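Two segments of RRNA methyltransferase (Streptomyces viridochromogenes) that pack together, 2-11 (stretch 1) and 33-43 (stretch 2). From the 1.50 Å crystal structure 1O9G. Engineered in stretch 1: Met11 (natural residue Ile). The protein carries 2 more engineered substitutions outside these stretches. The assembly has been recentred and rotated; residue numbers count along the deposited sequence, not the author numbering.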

# COMPACT_ATOMS: atom_id res chain seq x y z
N SER A 2 -8.50 18.88 -5.04
CA SER A 2 -7.37 18.46 -5.92
C SER A 2 -7.85 17.75 -7.18
O SER A 2 -8.96 17.20 -7.21
CB SER A 2 -6.41 17.52 -5.17
OG SER A 2 -5.87 18.13 -4.01
N ALA A 3 -6.99 17.75 -8.20
CA ALA A 3 -7.24 17.06 -9.46
C ALA A 3 -6.23 15.92 -9.62
O ALA A 3 -5.10 16.01 -9.13
CB ALA A 3 -7.13 18.03 -10.62
N TYR A 4 -6.65 14.86 -10.30
CA TYR A 4 -5.74 13.80 -10.70
C TYR A 4 -4.72 14.32 -11.71
O TYR A 4 -5.08 14.78 -12.78
CB TYR A 4 -6.51 12.62 -11.31
CG TYR A 4 -7.38 11.88 -10.32
CD1 TYR A 4 -6.83 10.96 -9.44
CD2 TYR A 4 -8.75 12.10 -10.26
CE1 TYR A 4 -7.61 10.28 -8.53
CE2 TYR A 4 -9.54 11.42 -9.35
CZ TYR A 4 -8.97 10.51 -8.50
OH TYR A 4 -9.74 9.82 -7.59
N ARG A 5 -3.45 14.28 -11.31
CA ARG A 5 -2.32 14.70 -12.13
C ARG A 5 -1.77 13.57 -12.98
O ARG A 5 -1.25 13.79 -14.07
CB ARG A 5 -1.23 15.24 -11.20
CG ARG A 5 -0.21 16.12 -11.86
CD ARG A 5 0.86 16.62 -10.93
NE ARG A 5 0.30 17.47 -9.88
CZ ARG A 5 0.62 17.40 -8.59
NH1 ARG A 5 1.53 16.54 -8.14
NH2 ARG A 5 0.04 18.23 -7.73
N HIS A 6 -1.89 12.34 -12.49
CA HIS A 6 -1.25 11.16 -13.09
C HIS A 6 -2.28 10.18 -13.58
O HIS A 6 -2.18 9.69 -14.71
CB HIS A 6 -0.35 10.48 -12.06
CG HIS A 6 0.82 11.32 -11.68
ND1 HIS A 6 0.81 12.16 -10.59
CD2 HIS A 6 2.04 11.46 -12.26
CE1 HIS A 6 1.96 12.80 -10.52
NE2 HIS A 6 2.73 12.39 -11.52
N ALA A 7 -3.24 9.88 -12.72
CA ALA A 7 -4.38 9.05 -13.06
C ALA A 7 -5.46 9.94 -13.68
O ALA A 7 -6.54 10.10 -13.12
CB ALA A 7 -4.90 8.33 -11.80
N VAL A 8 -5.14 10.52 -14.85
CA VAL A 8 -5.93 11.59 -15.47
C VAL A 8 -7.20 11.05 -16.13
O VAL A 8 -8.26 11.67 -16.05
CB VAL A 8 -5.09 12.35 -16.53
CG1 VAL A 8 -5.95 13.37 -17.30
CG2 VAL A 8 -3.90 13.03 -15.88
N GLU A 9 -7.09 9.90 -16.79
CA GLU A 9 -8.25 9.23 -17.36
C GLU A 9 -8.62 8.03 -16.48
O GLU A 9 -7.75 7.26 -16.08
CB GLU A 9 -7.96 8.79 -18.80
CG GLU A 9 -7.94 9.95 -19.78
CD GLU A 9 -6.70 9.98 -20.65
OE1 GLU A 9 -6.51 9.04 -21.46
OE2 GLU A 9 -5.90 10.93 -20.52
N ARG A 10 -9.91 7.91 -16.17
CA ARG A 10 -10.40 6.82 -15.33
C ARG A 10 -10.19 5.48 -16.04
O ARG A 10 -10.74 5.24 -17.11
CB ARG A 10 -11.88 7.01 -14.99
CG ARG A 10 -12.43 6.02 -13.97
CD ARG A 10 -13.49 6.60 -13.03
NE ARG A 10 -14.63 7.17 -13.74
CZ ARG A 10 -15.84 7.38 -13.21
NH1 ARG A 10 -16.10 7.08 -11.94
NH2 ARG A 10 -16.80 7.91 -13.96
N MSE A 11 -9.38 4.63 -15.41
CA MSE A 11 -8.90 3.40 -16.01
C MSE A 11 -9.89 2.25 -15.89
O MSE A 11 -10.91 2.37 -15.20
CB MSE A 11 -7.58 2.98 -15.35
CG MSE A 11 -7.73 2.50 -13.90
SE MSE A 11 -6.59 3.40 -12.58
CE MSE A 11 -7.03 5.24 -12.97
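Stretch 2 33-43: VRLATEIFQRA

Stretch 2 is helical throughout, with i to i+4 backbone hydrogen bonds from Thr37 N to Val33 O (3.0 Å) onward, whereas stretch 1 has no regular helix or strand. The stretches run in opposite senses: Ala3 lies by Arg42, Ala7 by Glu38 (CA to CA 5.5 Å, the closest such pair) and Met11 by Val33 and Arg34. Together they bury 798 Å².

Glu38 organises the centre. Its CA-to-CB bond points sideways, but chi1 t and chi2 p bring the carboxylate to three successive amides of the loop: Arg5 N to OE2 at 2.8 Å, His6 N to OE1 at 3.0 Å and Ala7 N to OE1 at 2.9 Å, with angles of 156° to 171°. One helical turn on, Arg42 reaches back with chi2 and chi3 both t, and its NE forms a salt bridge to Glu38 OE2 at 2.7 Å. The same extension places Arg42 NH2 2.8 Å from Ala3 O. Arg5 NH2 lies over the face of this guanidinium, 3.4 Å from Arg42 NH1; both are donors, so the pair is not a hydrogen bond.

Arg34 is fully extended, chi1 to chi3 all t, which carries its guanidinium across the loop. It lies flat on the Tyr4 ring, with planes at 4° and centres 3.9 Å apart, an arrangement that leaves its in-plane N-H groups free to reach the backbone: NE and NH2 both donate to Ala7 O, at 2.9 and 2.7 Å. Arg10 N lies over the opposite face.

The helix backbone places Gln41 CB over the His6 ring, 3.9 Å from the centroid; chi1 m and chi2 t direct the amide, whose NE2 donates to Thr37 OG1 (2.9 Å) and to a water that in turn donates to His6 O. The engineered Met11, a poorly ordered selenomethionine, brings CE to 3.5 Å from Arg34 CG.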

# COMPACT_ATOMS: atom_id res chain seq x y z
N VAL A 33 -8.47 2.11 -6.31
CA VAL A 33 -7.30 1.92 -7.15
C VAL A 33 -6.82 3.23 -7.75
O VAL A 33 -5.63 3.51 -7.77
CB VAL A 33 -7.57 0.88 -8.24
CG1 VAL A 33 -6.39 0.77 -9.18
CG2 VAL A 33 -7.89 -0.49 -7.59
N ARG A 34 -7.74 4.04 -8.25
CA ARG A 34 -7.31 5.27 -8.91
C ARG A 34 -6.55 6.20 -7.95
O ARG A 34 -5.55 6.81 -8.33
CB ARG A 34 -8.51 5.99 -9.50
CG ARG A 34 -8.15 7.19 -10.32
CD ARG A 34 -9.32 7.89 -10.93
NE ARG A 34 -8.89 8.80 -11.98
CZ ARG A 34 -9.70 9.64 -12.60
NH1 ARG A 34 -10.99 9.70 -12.28
NH2 ARG A 34 -9.23 10.44 -13.55
N LEU A 35 -7.03 6.31 -6.73
CA LEU A 35 -6.39 7.14 -5.75
C LEU A 35 -5.05 6.52 -5.34
O LEU A 35 -4.07 7.23 -5.11
CB LEU A 35 -7.30 7.37 -4.54
CG LEU A 35 -6.76 8.27 -3.45
CD1 LEU A 35 -6.34 9.62 -4.02
CD2 LEU A 35 -7.79 8.46 -2.36
N ALA A 36 -5.01 5.20 -5.23
CA ALA A 36 -3.74 4.53 -4.88
C ALA A 36 -2.65 4.86 -5.88
O ALA A 36 -1.53 5.24 -5.50
CB ALA A 36 -3.93 3.04 -4.79
N THR A 37 -2.97 4.75 -7.16
CA THR A 37 -1.96 4.98 -8.19
C THR A 37 -1.60 6.47 -8.28
O THR A 37 -0.46 6.81 -8.52
CB THR A 37 -2.39 4.37 -9.51
OG1 THR A 37 -1.32 4.51 -10.45
CG2 THR A 37 -3.55 5.06 -10.12
N GLU A 38 -2.56 7.36 -8.01
CA GLU A 38 -2.30 8.80 -7.99
C GLU A 38 -1.29 9.14 -6.89
O GLU A 38 -0.32 9.85 -7.13
CB GLU A 38 -3.60 9.59 -7.80
CG GLU A 38 -3.43 11.10 -7.70
CD GLU A 38 -3.05 11.78 -9.01
OE1 GLU A 38 -3.22 11.19 -10.09
OE2 GLU A 38 -2.60 12.95 -8.96
N ILE A 39 -1.51 8.64 -5.69
CA ILE A 39 -0.64 8.96 -4.57
C ILE A 39 0.75 8.38 -4.86
O ILE A 39 1.75 9.05 -4.64
CB ILE A 39 -1.21 8.42 -3.22
CG1 ILE A 39 -2.53 9.10 -2.87
CG2 ILE A 39 -0.18 8.62 -2.13
CD1 ILE A 39 -3.31 8.43 -1.74
N PHE A 40 0.81 7.12 -5.30
CA PHE A 40 2.09 6.47 -5.54
C PHE A 40 2.90 7.23 -6.60
O PHE A 40 4.10 7.46 -6.44
CB PHE A 40 1.89 4.99 -5.94
CG PHE A 40 3.16 4.27 -6.21
CD1 PHE A 40 4.03 3.99 -5.18
CD2 PHE A 40 3.51 3.88 -7.49
CE1 PHE A 40 5.20 3.33 -5.41
CE2 PHE A 40 4.67 3.21 -7.74
CZ PHE A 40 5.53 2.94 -6.70
N GLN A 41 2.24 7.63 -7.68
CA GLN A 41 2.92 8.37 -8.74
C GLN A 41 3.38 9.75 -8.28
O GLN A 41 4.44 10.20 -8.67
CB GLN A 41 2.05 8.43 -10.00
CG GLN A 41 1.88 7.06 -10.65
CD GLN A 41 1.15 7.13 -11.95
OE1 GLN A 41 1.65 7.74 -12.90
NE2 GLN A 41 -0.05 6.57 -12.00
N ARG A 42 2.61 10.40 -7.40
CA ARG A 42 3.05 11.65 -6.81
C ARG A 42 4.30 11.45 -5.96
O ARG A 42 5.20 12.29 -5.94
CB ARG A 42 1.94 12.32 -5.96
CG ARG A 42 0.84 12.94 -6.81
CD ARG A 42 -0.31 13.48 -6.00
NE ARG A 42 -1.37 14.08 -6.82
CZ ARG A 42 -1.93 15.25 -6.59
NH1 ARG A 42 -1.52 16.05 -5.62
NH2 ARG A 42 -2.93 15.64 -7.37
N ALA A 43 4.36 10.36 -5.22
CA ALA A 43 5.53 10.07 -4.42
C ALA A 43 6.75 9.82 -5.31
O ALA A 43 7.84 10.33 -5.05
CB ALA A 43 5.27 8.89 -3.52
O HOH W 1 -0.74 6.87 -14.58